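Local coordinates for protein copper-containing nitrite reductase (Thermus scotoductus, PDB 6HBE) that probably reduces nitrite to nitric oxide with electrons from cytochrome c, using copper centres in a three-domain trimer, at residues C[405-410]-C[427-432]; C[79-84]-C[134-139]; C[185-190]-C[290-295]; C[124-129]-C[207-212]; C[347-352]-C[363-368]. One frame throughout, in Å; residues are numbered along the deposited sequence.

Overall arrangement
The five contacts sample the three-domain subunit, and three of them hold a copper ligand. Contact 2 carries H80 of the copper site completed by a neighbouring subunit, the probable catalytic type 2 centre. Contact 4 carries H125 of the type 1 site in the N-terminal part, and T126 beside it lies about 3 Å from H114 by side chains. Contact 1 holds C428 and H431 of the copper in the C-terminal domain. Its nearest atoms are about 6 Å from contact 4, although their centres are 23 Å apart. Contact 5 packs the interior of that same domain, 19 Å from contact 1 between centres. Contact 3 is structural, with its nearest atoms about 7 Å from contact 2.

Contact 1. Residues C[405-410]-C[427-432]; sequences TPKLGH and ICSIHP. With CU (copper (II) ion), chain L.
K407 and I430 meet through their aliphatic parts. The lysine chain runs out extended, and its CD lies 3.9 Å from I430 CD1. K407 CG is almost as near to that methyl, at 4.0 Å, so the side chains cross obliquely with CD1 beside the middle of the lysine. K407 CG stands beside the backbone N (chi1 -70°). The rest of the chain stays stretched beyond it, which carries the ammonium past I430 to S429. There a water joins the two segments. It accepts from K407 NZ at 3.1 Å and donates to S429 OG at 3.0 Å. S429 OG is also hydrogen-bonded to D391.

I430 belongs to the loop that supplies C428 and H431 to a type 1 copper site, in the C-terminal domain of the plastocyanin/azurin family. C428 SG binds the copper at 2.3 Å and H431 ND1 at 2.0 Å. H390 is a further ligand, and M434 also belongs to the site. Inside the loop, H431 N points at C428 SG over 3.5 Å with a fairly straight N-H...S angle of 160°. The other branch of I430, CG2, lies over one face of the H431 imidazole, 3.5 Å above its plane and offset toward the rim. The ring of H390 meets that of H431 with the planes at about 60°.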
# COMPACT_ATOMS: atom_id res chain seq x y z
N THR C 405 -33.71 7.30 3.68
CA THR C 405 -33.49 5.89 3.39
C THR C 405 -33.64 5.19 4.71
O THR C 405 -33.50 5.81 5.75
CB THR C 405 -32.08 5.57 2.80
OG1 THR C 405 -31.10 5.64 3.85
CG2 THR C 405 -31.74 6.52 1.68
N PRO C 406 -33.90 3.88 4.68
CA PRO C 406 -33.68 3.06 5.89
C PRO C 406 -32.22 3.06 6.37
O PRO C 406 -31.32 3.49 5.65
CB PRO C 406 -34.10 1.64 5.46
CG PRO C 406 -34.59 1.72 4.06
CD PRO C 406 -34.33 3.09 3.52
N LYS C 407 -31.98 2.56 7.58
CA LYS C 407 -30.61 2.37 8.07
C LYS C 407 -30.06 1.05 7.48
O LYS C 407 -30.63 -0.01 7.66
CB LYS C 407 -30.57 2.39 9.59
CG LYS C 407 -30.85 3.80 10.13
CD LYS C 407 -31.13 3.81 11.61
CE LYS C 407 -31.57 5.19 12.08
NZ LYS C 407 -31.57 5.24 13.57
N LEU C 408 -28.98 1.16 6.72
CA LEU C 408 -28.44 0.03 5.95
C LEU C 408 -27.25 -0.59 6.69
O LEU C 408 -26.34 0.14 7.14
CB LEU C 408 -27.98 0.53 4.59
CG LEU C 408 -29.03 1.21 3.70
CD1 LEU C 408 -28.39 1.63 2.38
CD2 LEU C 408 -30.22 0.28 3.44
N GLY C 409 -27.30 -1.91 6.83
CA GLY C 409 -26.15 -2.74 7.25
C GLY C 409 -25.20 -3.00 6.06
O GLY C 409 -25.43 -2.53 4.93
N HIS C 410 -24.17 -3.80 6.29
CA HIS C 410 -23.16 -4.02 5.25
C HIS C 410 -23.73 -4.67 4.00
O HIS C 410 -24.41 -5.68 4.09
CB HIS C 410 -22.02 -4.89 5.74
CG HIS C 410 -21.04 -5.19 4.66
ND1 HIS C 410 -20.31 -4.20 4.05
CD2 HIS C 410 -20.73 -6.34 4.02
CE1 HIS C 410 -19.56 -4.74 3.10
NE2 HIS C 410 -19.80 -6.04 3.06
N ILE C 427 -27.62 14.27 5.04
CA ILE C 427 -26.68 13.76 6.04
C ILE C 427 -27.02 12.33 6.41
O ILE C 427 -28.06 11.80 6.01
CB ILE C 427 -26.63 14.64 7.35
CG1 ILE C 427 -27.98 14.65 8.09
CG2 ILE C 427 -26.20 16.06 7.02
CD1 ILE C 427 -27.97 15.41 9.40
N CYS C 428 -26.16 11.71 7.21
CA CYS C 428 -26.54 10.53 7.96
C CYS C 428 -27.04 10.93 9.34
O CYS C 428 -26.39 11.71 10.05
CB CYS C 428 -25.34 9.59 8.07
SG CYS C 428 -25.64 8.16 9.09
N SER C 429 -28.19 10.39 9.75
CA SER C 429 -28.77 10.77 11.06
C SER C 429 -27.98 10.16 12.22
O SER C 429 -27.96 10.73 13.31
CB SER C 429 -30.27 10.38 11.14
OG SER C 429 -30.46 8.99 11.14
N ILE C 430 -27.29 9.04 11.96
CA ILE C 430 -26.47 8.37 12.96
C ILE C 430 -25.19 9.18 13.20
O ILE C 430 -24.77 9.38 14.36
CB ILE C 430 -26.16 6.90 12.54
CG1 ILE C 430 -27.48 6.13 12.30
CG2 ILE C 430 -25.34 6.14 13.59
CD1 ILE C 430 -27.33 4.76 11.67
N HIS C 431 -24.57 9.62 12.11
CA HIS C 431 -23.32 10.38 12.09
C HIS C 431 -23.55 11.71 11.36
O HIS C 431 -23.28 11.84 10.16
CB HIS C 431 -22.21 9.56 11.38
CG HIS C 431 -22.14 8.13 11.81
ND1 HIS C 431 -22.67 7.08 11.07
CD2 HIS C 431 -21.59 7.56 12.91
CE1 HIS C 431 -22.43 5.94 11.69
NE2 HIS C 431 -21.79 6.21 12.82
N PRO C 432 -24.05 12.75 12.08
CA PRO C 432 -24.57 13.95 11.37
C PRO C 432 -23.54 14.82 10.63
O PRO C 432 -23.93 15.65 9.83
CB PRO C 432 -25.30 14.74 12.47
CG PRO C 432 -24.94 14.10 13.78
CD PRO C 432 -24.15 12.84 13.54
CU CU L . -23.60 7.16 9.30
O HOH W 1 -30.52 8.09 14.02

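Contact 2. Residues C[79-84]-C[134-139]; sequences IHAANT and IVVEPK. With CU (copper (II) ion), chain M.
I79, which packs against I134, takes a hydrogen bond at its carbonyl O from A82 N, 3.1 Å away. This closes a type I beta turn from I79 to A82, which sends H80 to the copper and A81 to the strand.

A81 CB points at the other segment. It meets I134 CG2 at 4.0 Å and V136 CG2 at 4.2 Å. I134 CG2 is shared, for I79 CG1 also lies 4.0 Å from it. The isoleucine chains of I79 and I134 cross at about a right angle, and their CD1 methyls come to 4.1 Å. I134 has CG1 anti to its N (chi1 174°), which leaves CG2 in front of both I79 and A81.

H80 leads its ring away from this apolar patch. Its NE2 binds a copper ion at 2.1 Å, and water 2 is another ligand at 1.9 Å. H114 of the same chain and H267 of a neighbouring subunit complete the site. Three histidines and a water, drawn from two subunits, are what the type 2 catalytic centre of copper nitrite reductases looks like. H80 ND1 is hydrogen-bonded to Q239 of that subunit, and with the copper on NE2 this bond limits ring rotation.

The patch is buried beside strand 109-114, where F111 touches A81, I134 and V136. F103 of strand 98-104 packs on I79 and A81, and strand 55-58 adds L55 and V57 against I134 and V136.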
# COMPACT_ATOMS: atom_id res chain seq x y z
N ILE C 79 -5.14 4.38 25.28
CA ILE C 79 -3.81 4.88 25.63
C ILE C 79 -2.86 3.71 25.80
O ILE C 79 -2.94 2.94 26.78
CB ILE C 79 -3.88 5.83 26.89
CG1 ILE C 79 -2.48 6.32 27.28
CG2 ILE C 79 -4.60 5.18 28.07
CD1 ILE C 79 -2.51 7.70 27.91
N HIS C 80 -1.93 3.56 24.84
CA HIS C 80 -1.18 2.31 24.71
C HIS C 80 -0.16 2.08 25.83
O HIS C 80 0.32 0.98 25.97
CB HIS C 80 -0.46 2.18 23.33
CG HIS C 80 -1.37 2.09 22.14
ND1 HIS C 80 -0.88 1.91 20.86
CD2 HIS C 80 -2.72 2.11 22.01
CE1 HIS C 80 -1.89 1.88 20.00
NE2 HIS C 80 -3.02 1.99 20.68
N ALA C 81 0.20 3.13 26.60
CA ALA C 81 1.04 2.98 27.82
C ALA C 81 0.39 2.22 28.98
O ALA C 81 1.10 1.80 29.92
CB ALA C 81 1.50 4.35 28.32
N ALA C 82 -0.92 2.03 28.91
CA ALA C 82 -1.65 1.27 29.95
C ALA C 82 -1.74 -0.23 29.64
O ALA C 82 -2.37 -0.60 28.64
CB ALA C 82 -3.05 1.84 30.08
N ASN C 83 -1.12 -1.08 30.49
CA ASN C 83 -1.28 -2.54 30.48
C ASN C 83 -2.38 -2.94 31.50
O ASN C 83 -2.12 -3.65 32.47
CB ASN C 83 0.05 -3.26 30.78
CG ASN C 83 -0.03 -4.78 30.60
OD1 ASN C 83 -0.63 -5.28 29.65
ND2 ASN C 83 0.58 -5.52 31.52
N THR C 84 -3.60 -2.47 31.25
CA THR C 84 -4.78 -2.78 32.04
C THR C 84 -6.01 -2.37 31.24
O THR C 84 -5.89 -1.58 30.30
CB THR C 84 -4.74 -2.13 33.47
OG1 THR C 84 -5.81 -2.64 34.28
CG2 THR C 84 -4.85 -0.61 33.40
N ILE C 134 2.36 9.57 24.09
CA ILE C 134 2.76 9.55 25.50
C ILE C 134 4.07 8.81 25.59
O ILE C 134 4.19 7.68 25.06
CB ILE C 134 1.70 8.99 26.51
CG1 ILE C 134 2.30 8.88 27.94
CG2 ILE C 134 1.16 7.63 26.10
CD1 ILE C 134 1.28 8.69 29.03
N VAL C 135 5.06 9.47 26.20
CA VAL C 135 6.39 8.93 26.42
C VAL C 135 6.57 8.54 27.89
O VAL C 135 6.24 9.34 28.80
CB VAL C 135 7.50 9.97 26.09
CG1 VAL C 135 8.89 9.40 26.34
CG2 VAL C 135 7.38 10.45 24.64
N VAL C 136 7.12 7.35 28.09
CA VAL C 136 7.51 6.81 29.40
C VAL C 136 9.02 6.63 29.43
O VAL C 136 9.57 5.70 28.84
CB VAL C 136 6.79 5.46 29.71
CG1 VAL C 136 7.15 4.96 31.11
CG2 VAL C 136 5.29 5.61 29.60
N GLU C 137 9.71 7.56 30.09
CA GLU C 137 11.18 7.55 30.13
C GLU C 137 11.68 6.44 31.04
O GLU C 137 11.25 6.38 32.20
CB GLU C 137 11.73 8.85 30.77
CG GLU C 137 12.16 9.94 29.84
CD GLU C 137 13.16 9.55 28.74
OE1 GLU C 137 12.83 9.92 27.63
OE2 GLU C 137 14.26 8.98 28.93
N PRO C 138 12.61 5.59 30.56
CA PRO C 138 13.06 4.44 31.35
C PRO C 138 13.94 4.82 32.53
O PRO C 138 14.66 5.83 32.48
CB PRO C 138 13.88 3.63 30.36
CG PRO C 138 14.40 4.63 29.38
CD PRO C 138 13.30 5.64 29.25
N LYS C 139 13.91 3.98 33.57
CA LYS C 139 14.84 4.12 34.68
C LYS C 139 16.23 3.73 34.20
O LYS C 139 17.18 4.41 34.53
CB LYS C 139 14.44 3.23 35.86
CG LYS C 139 13.11 3.60 36.51
CD LYS C 139 13.19 3.68 38.03
CE LYS C 139 11.83 4.02 38.64
NZ LYS C 139 10.89 2.86 38.64
CU CU M . -4.76 1.75 19.59
O HOH W 2 -5.92 0.82 20.84

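Contact 3. Residues C[185-190]-C[290-295]; sequences FRYVDE and PEVRAE
R186 reaches the carbonyl of E295 with its terminal NH1, and the N...O distance is 2.9 Å. The donor lies in the carbonyl plane, but the N-H is bent, with an N-H...O angle of 141°. The oxygen sits at the edge of the guanidinium, 19° out of its plane. R186 NH1 also donates to N181 O. Beside it, V292 CG1 faces the end of Y187, 3.5 Å from OH and 3.9 Å from CZ. The methyl approaches the ring obliquely.

The second shell sets these groups. R186 is extended with CG anti to N (chi1 -178°), and it lies over its neighbour. R186 CG is 3.9 Å above the centre of the Y187 ring, and Y187 OH is 3.6 Å above the guanidinium plane. Y187 OH is hydrogen-bonded to N181 ND2, so N181 ties both side chains. A leucine in place of R186 would probably leave both E295 O and N181 O without their NH1 donor.

On the other segment, R293 grips the E295 carboxylate side-on, NE to OE1 at 2.9 Å and NH2 to OE2 at 2.8 Å. E295 OE2 also accepts from M54 N.

Segment 290-295 belongs to the linker between strands 277-282 and 309-311. Its V292 packs on L156 of strand 154-163. Helix 186-189 sits against strand 277-282 through V188, while I192 of strand 192-194 touches both Y187 and V292.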
# COMPACT_ATOMS: atom_id res chain seq x y z
N PHE C 185 5.80 19.73 5.29
CA PHE C 185 7.12 20.38 5.19
C PHE C 185 7.34 21.47 6.28
O PHE C 185 8.09 22.45 6.08
CB PHE C 185 7.32 20.95 3.76
CG PHE C 185 7.19 19.90 2.67
CD1 PHE C 185 8.01 18.76 2.67
CD2 PHE C 185 6.28 20.06 1.62
CE1 PHE C 185 7.89 17.77 1.70
CE2 PHE C 185 6.17 19.08 0.64
CZ PHE C 185 6.98 17.95 0.68
N ARG C 186 6.73 21.25 7.44
CA ARG C 186 6.83 22.15 8.60
C ARG C 186 8.28 22.57 8.92
O ARG C 186 8.55 23.75 9.17
CB ARG C 186 6.26 21.41 9.82
CG ARG C 186 6.27 22.23 11.05
CD ARG C 186 5.43 21.59 12.13
NE ARG C 186 5.49 22.51 13.25
CZ ARG C 186 4.78 22.42 14.35
NH1 ARG C 186 3.90 21.45 14.54
NH2 ARG C 186 4.96 23.34 15.29
N TYR C 187 9.19 21.60 8.90
CA TYR C 187 10.58 21.83 9.27
C TYR C 187 11.50 22.05 8.05
O TYR C 187 12.72 22.09 8.19
CB TYR C 187 11.08 20.73 10.21
CG TYR C 187 10.19 20.53 11.43
CD1 TYR C 187 10.10 21.50 12.43
CD2 TYR C 187 9.43 19.37 11.59
CE1 TYR C 187 9.26 21.36 13.54
CE2 TYR C 187 8.57 19.19 12.69
CZ TYR C 187 8.50 20.18 13.69
OH TYR C 187 7.66 20.03 14.79
N VAL C 188 10.91 22.22 6.87
CA VAL C 188 11.57 22.95 5.77
C VAL C 188 11.33 24.45 5.96
O VAL C 188 12.28 25.26 5.91
CB VAL C 188 11.11 22.48 4.36
CG1 VAL C 188 11.83 23.25 3.26
CG2 VAL C 188 11.39 20.99 4.19
N ASP C 189 10.05 24.83 6.18
CA ASP C 189 9.67 26.23 6.38
C ASP C 189 10.36 26.82 7.62
O ASP C 189 10.72 28.01 7.62
CB ASP C 189 8.16 26.40 6.56
CG ASP C 189 7.36 26.06 5.30
OD1 ASP C 189 7.90 26.05 4.20
OD2 ASP C 189 6.16 25.79 5.44
N GLU C 190 10.52 26.01 8.67
CA GLU C 190 11.19 26.40 9.90
C GLU C 190 12.20 25.32 10.31
O GLU C 190 11.89 24.45 11.15
CB GLU C 190 10.18 26.65 11.04
CG GLU C 190 9.19 27.78 10.82
CD GLU C 190 8.19 27.94 11.97
OE1 GLU C 190 7.17 27.21 12.04
OE2 GLU C 190 8.42 28.82 12.84
N PRO C 290 14.17 25.51 22.52
CA PRO C 290 13.37 24.57 23.32
C PRO C 290 13.07 23.26 22.54
O PRO C 290 13.02 23.27 21.30
CB PRO C 290 12.07 25.33 23.58
CG PRO C 290 12.29 26.74 23.12
CD PRO C 290 13.39 26.70 22.12
N GLU C 291 12.88 22.17 23.28
CA GLU C 291 12.59 20.86 22.69
C GLU C 291 11.45 20.90 21.68
O GLU C 291 10.45 21.61 21.84
CB GLU C 291 12.36 19.81 23.76
CG GLU C 291 11.13 20.02 24.61
CD GLU C 291 10.90 18.92 25.64
OE1 GLU C 291 11.87 18.26 26.06
OE2 GLU C 291 9.72 18.73 26.01
N VAL C 292 11.58 20.10 20.63
CA VAL C 292 10.57 20.02 19.56
C VAL C 292 9.51 19.03 20.06
O VAL C 292 9.82 17.85 20.25
CB VAL C 292 11.19 19.58 18.23
CG1 VAL C 292 10.12 19.36 17.15
CG2 VAL C 292 12.18 20.64 17.75
N ARG C 293 8.32 19.55 20.34
CA ARG C 293 7.19 18.74 20.83
C ARG C 293 6.38 18.12 19.66
O ARG C 293 6.17 18.75 18.59
CB ARG C 293 6.26 19.61 21.71
CG ARG C 293 6.95 20.30 22.89
CD ARG C 293 6.04 21.30 23.60
NE ARG C 293 4.92 20.61 24.22
CZ ARG C 293 4.97 19.85 25.32
NH1 ARG C 293 6.07 19.73 26.04
NH2 ARG C 293 3.85 19.25 25.73
N ALA C 294 5.80 16.95 19.92
CA ALA C 294 5.06 16.22 18.88
C ALA C 294 3.61 16.65 18.88
O ALA C 294 2.71 15.83 19.16
CB ALA C 294 5.20 14.75 19.09
N GLU C 295 3.37 17.91 18.49
CA GLU C 295 2.08 18.58 18.64
C GLU C 295 1.84 19.41 17.40
O GLU C 295 2.77 20.07 16.88
CB GLU C 295 2.06 19.50 19.88
CG GLU C 295 2.14 18.76 21.21
CD GLU C 295 2.29 19.65 22.44
OE1 GLU C 295 2.69 20.83 22.33
OE2 GLU C 295 2.10 19.11 23.58

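Contact 4. Residues C[124-129]-C[207-212]; sequences AHTMGG and VGPNLT. With CU (copper (II) ion), chain N.
M127 packs on P209 near the C-terminal end of helix 120-126, in a type I turn from T126 to G129 closed as a Schellman motif. G129 has positive phi and its N bonds back to T126 O at 3.1 Å.

The M127 side chain can be followed outward. CB meets P209 CG at 4.1 Å, and M127 CA is about as near to the same CG, at 4.0 Å. M127 CG then takes the crowded position between N and the carbonyl carbon (chi1 66°), so the chain curls back over its own turn. M127 CG comes 3.3 Å from A124 O. The sulfur SD lies 3.4 Å from G128 N, and the bent end leads CE away from P209. Y164 and F170 pack on this side chain.

P209 follows a cis peptide bond, and F269 of a neighbouring subunit covers it and T126. The helix also carries H125, whose ND1 binds the type 1 copper at 2.0 Å together with H75, C115 and Q130. H125 NE2 is hydrogen-bonded to E385. T126 OG1 is bonded to I122 O, one turn back. T126 CG2 lies 4.4 Å from P209 CG.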
# COMPACT_ATOMS: atom_id res chain seq x y z
N ALA C 124 -12.71 5.01 12.43
CA ALA C 124 -13.21 6.20 11.71
C ALA C 124 -12.76 7.53 12.34
O ALA C 124 -12.37 8.46 11.62
CB ALA C 124 -14.73 6.16 11.56
N HIS C 125 -12.75 7.61 13.66
CA HIS C 125 -12.31 8.86 14.33
C HIS C 125 -10.80 9.08 14.30
O HIS C 125 -10.33 10.21 14.18
CB HIS C 125 -12.77 8.92 15.80
CG HIS C 125 -14.23 9.19 15.96
ND1 HIS C 125 -14.73 9.96 16.99
CD2 HIS C 125 -15.30 8.80 15.23
CE1 HIS C 125 -16.05 10.01 16.90
NE2 HIS C 125 -16.42 9.33 15.84
N THR C 126 -10.02 8.01 14.45
CA THR C 126 -8.55 8.13 14.46
C THR C 126 -8.06 8.73 13.14
O THR C 126 -7.25 9.70 13.11
CB THR C 126 -7.88 6.80 14.79
OG1 THR C 126 -8.22 6.42 16.13
CG2 THR C 126 -6.36 6.89 14.65
N MET C 127 -8.61 8.26 12.05
CA MET C 127 -8.21 8.80 10.73
C MET C 127 -8.60 10.26 10.48
O MET C 127 -8.03 10.89 9.59
CB MET C 127 -8.63 7.89 9.57
CG MET C 127 -10.10 7.72 9.33
SD MET C 127 -10.86 9.16 8.58
CE MET C 127 -9.96 9.48 7.12
N GLY C 128 -9.53 10.79 11.28
CA GLY C 128 -9.90 12.22 11.25
C GLY C 128 -9.03 13.18 12.05
O GLY C 128 -9.30 14.38 12.07
N GLY C 129 -7.98 12.69 12.74
CA GLY C 129 -7.03 13.58 13.42
C GLY C 129 -6.81 13.34 14.90
O GLY C 129 -5.92 13.98 15.49
N VAL C 207 1.93 7.16 13.41
CA VAL C 207 0.53 6.83 13.74
C VAL C 207 -0.22 6.22 12.53
O VAL C 207 -1.28 5.64 12.69
CB VAL C 207 -0.32 8.00 14.31
CG1 VAL C 207 0.33 8.65 15.51
CG2 VAL C 207 -0.69 9.01 13.26
N GLY C 208 0.33 6.35 11.34
CA GLY C 208 -0.36 5.89 10.15
C GLY C 208 -1.52 6.84 9.78
O GLY C 208 -1.28 8.05 9.65
N PRO C 209 -2.76 6.34 9.63
CA PRO C 209 -3.17 5.02 10.07
C PRO C 209 -3.00 3.85 9.09
O PRO C 209 -3.25 2.68 9.52
CB PRO C 209 -4.68 5.22 10.38
CG PRO C 209 -4.87 6.67 10.47
CD PRO C 209 -3.95 7.19 9.40
N ASN C 210 -2.62 4.10 7.83
CA ASN C 210 -2.44 3.02 6.83
C ASN C 210 -1.00 2.68 6.38
O ASN C 210 -0.72 1.54 6.07
CB ASN C 210 -3.22 3.38 5.55
CG ASN C 210 -4.71 3.13 5.68
OD1 ASN C 210 -5.14 2.16 6.32
ND2 ASN C 210 -5.50 3.97 5.05
N LEU C 211 -0.11 3.68 6.33
CA LEU C 211 1.17 3.52 5.59
C LEU C 211 2.38 3.30 6.51
O LEU C 211 2.40 3.76 7.67
CB LEU C 211 1.41 4.71 4.68
CG LEU C 211 0.24 5.01 3.76
CD1 LEU C 211 0.46 6.29 3.03
CD2 LEU C 211 -0.09 3.84 2.81
N THR C 212 3.36 2.57 5.99
CA THR C 212 4.59 2.26 6.74
C THR C 212 5.58 3.40 6.46
O THR C 212 5.48 4.09 5.43
CB THR C 212 5.10 0.87 6.27
OG1 THR C 212 4.16 -0.14 6.70
CG2 THR C 212 6.52 0.52 6.78
CU CU N . -13.62 10.61 18.56

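Contact 5. Residues C[347-352]-C[363-368]; sequences LPVTVQ and LEIPVG
V349 points toward the other strand and lays CG1 against L363. V349 CG1 is 3.8 Å from L363 CD1 and 4.0 Å from L363 CD2, so it touches both branches of the leucine. The same methyl also comes within 4.4 Å of I365 CG2, at the outer limit of packing. V349 has CG1 anti to the backbone N (chi1 177°), which turns this branch to the leucine. Its backbone is bonded to T370 and E372 in strand 370-375.

T350 comes next and points away from strand 363-366. Its side chain touches V374 instead.

V351 faces inward again. It uses the other branch: CG2, beside the backbone N, meets L363 CD2 at 3.6 Å, the closest approach between the segments. L363 is therefore shared by both valines. Its CG lies anti to N (chi1 -179°), and CD1 meets V349, while CD2 sits between V349 and V351. Around this group, V371 packs on V351 and I365, and F373 on V351.

Q352 ends the segment, with its OE1 hydrogen-bonded to R168. On the facing strand E364 makes salt bridges with R326 and R439.

Strands 349-352 and 363-366 run nearly antiparallel, at 158°, with axes 9.9 Å apart. They belong to different sheets, 349-353 beside 370-375 and 362-366 beside 435-443. The packing forms part of the interior of the C-terminal domain, with the V351 side chain about 12 Å from the copper. Such packing between two facing sheets is how a beta sandwich is held together, here the cupredoxin fold of the plastocyanin/azurin family.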
# COMPACT_ATOMS: atom_id res chain seq x y z
N LEU C 347 -28.82 1.21 -16.04
CA LEU C 347 -28.03 0.81 -14.87
C LEU C 347 -28.21 1.88 -13.80
O LEU C 347 -28.17 3.07 -14.12
CB LEU C 347 -26.55 0.64 -15.25
CG LEU C 347 -26.18 -0.61 -16.05
CD1 LEU C 347 -24.73 -0.52 -16.52
CD2 LEU C 347 -26.41 -1.87 -15.23
N PRO C 348 -28.40 1.49 -12.53
CA PRO C 348 -28.47 2.53 -11.49
C PRO C 348 -27.13 3.26 -11.30
O PRO C 348 -26.08 2.76 -11.72
CB PRO C 348 -28.83 1.74 -10.25
CG PRO C 348 -28.24 0.40 -10.47
CD PRO C 348 -28.31 0.14 -11.95
N VAL C 349 -27.19 4.46 -10.73
CA VAL C 349 -26.01 5.26 -10.42
C VAL C 349 -25.72 5.04 -8.93
O VAL C 349 -26.59 5.22 -8.08
CB VAL C 349 -26.24 6.74 -10.78
CG1 VAL C 349 -25.05 7.61 -10.40
CG2 VAL C 349 -26.53 6.87 -12.28
N THR C 350 -24.50 4.58 -8.62
CA THR C 350 -24.15 4.19 -7.25
C THR C 350 -23.68 5.36 -6.37
O THR C 350 -22.81 6.15 -6.77
CB THR C 350 -23.07 3.09 -7.27
OG1 THR C 350 -23.56 1.95 -7.98
CG2 THR C 350 -22.72 2.63 -5.87
N VAL C 351 -24.23 5.47 -5.16
CA VAL C 351 -23.62 6.27 -4.11
C VAL C 351 -23.22 5.35 -2.97
O VAL C 351 -24.07 4.68 -2.38
CB VAL C 351 -24.54 7.40 -3.60
CG1 VAL C 351 -23.89 8.18 -2.45
CG2 VAL C 351 -24.86 8.35 -4.75
N GLN C 352 -21.91 5.30 -2.68
CA GLN C 352 -21.41 4.47 -1.57
C GLN C 352 -21.40 5.22 -0.26
O GLN C 352 -21.00 6.38 -0.22
CB GLN C 352 -19.97 4.00 -1.86
CG GLN C 352 -19.80 3.18 -3.11
CD GLN C 352 -18.37 2.67 -3.28
OE1 GLN C 352 -17.42 3.32 -2.86
NE2 GLN C 352 -18.22 1.51 -3.88
N LEU C 363 -23.28 14.57 -6.58
CA LEU C 363 -23.74 13.82 -7.75
C LEU C 363 -24.78 14.67 -8.50
O LEU C 363 -25.72 15.19 -7.88
CB LEU C 363 -24.35 12.50 -7.28
CG LEU C 363 -24.88 11.52 -8.32
CD1 LEU C 363 -23.79 10.95 -9.23
CD2 LEU C 363 -25.61 10.39 -7.63
N GLU C 364 -24.59 14.81 -9.81
CA GLU C 364 -25.49 15.53 -10.73
C GLU C 364 -26.01 14.55 -11.79
O GLU C 364 -25.25 14.07 -12.63
CB GLU C 364 -24.80 16.74 -11.35
CG GLU C 364 -24.29 17.72 -10.30
CD GLU C 364 -23.64 18.97 -10.84
OE1 GLU C 364 -23.08 18.94 -11.97
OE2 GLU C 364 -23.62 19.99 -10.12
N ILE C 365 -27.32 14.25 -11.73
CA ILE C 365 -27.98 13.26 -12.59
C ILE C 365 -29.14 13.90 -13.40
O ILE C 365 -29.76 14.86 -12.92
CB ILE C 365 -28.56 12.06 -11.79
CG1 ILE C 365 -29.33 12.54 -10.56
CG2 ILE C 365 -27.44 11.12 -11.35
CD1 ILE C 365 -30.15 11.46 -9.91
N PRO C 366 -29.41 13.38 -14.61
CA PRO C 366 -30.60 13.84 -15.37
C PRO C 366 -31.90 13.22 -14.85
O PRO C 366 -31.88 12.10 -14.31
CB PRO C 366 -30.32 13.35 -16.80
CG PRO C 366 -29.47 12.11 -16.60
CD PRO C 366 -28.63 12.39 -15.37
N VAL C 367 -33.02 13.94 -15.00
CA VAL C 367 -34.34 13.41 -14.62
C VAL C 367 -34.59 12.02 -15.23
O VAL C 367 -34.19 11.75 -16.38
CB VAL C 367 -35.51 14.37 -15.00
CG1 VAL C 367 -35.49 15.62 -14.12
CG2 VAL C 367 -35.49 14.74 -16.48
N GLY C 368 -35.25 11.16 -14.45
CA GLY C 368 -35.50 9.77 -14.85
C GLY C 368 -34.50 8.77 -14.27
O GLY C 368 -34.72 7.55 -14.35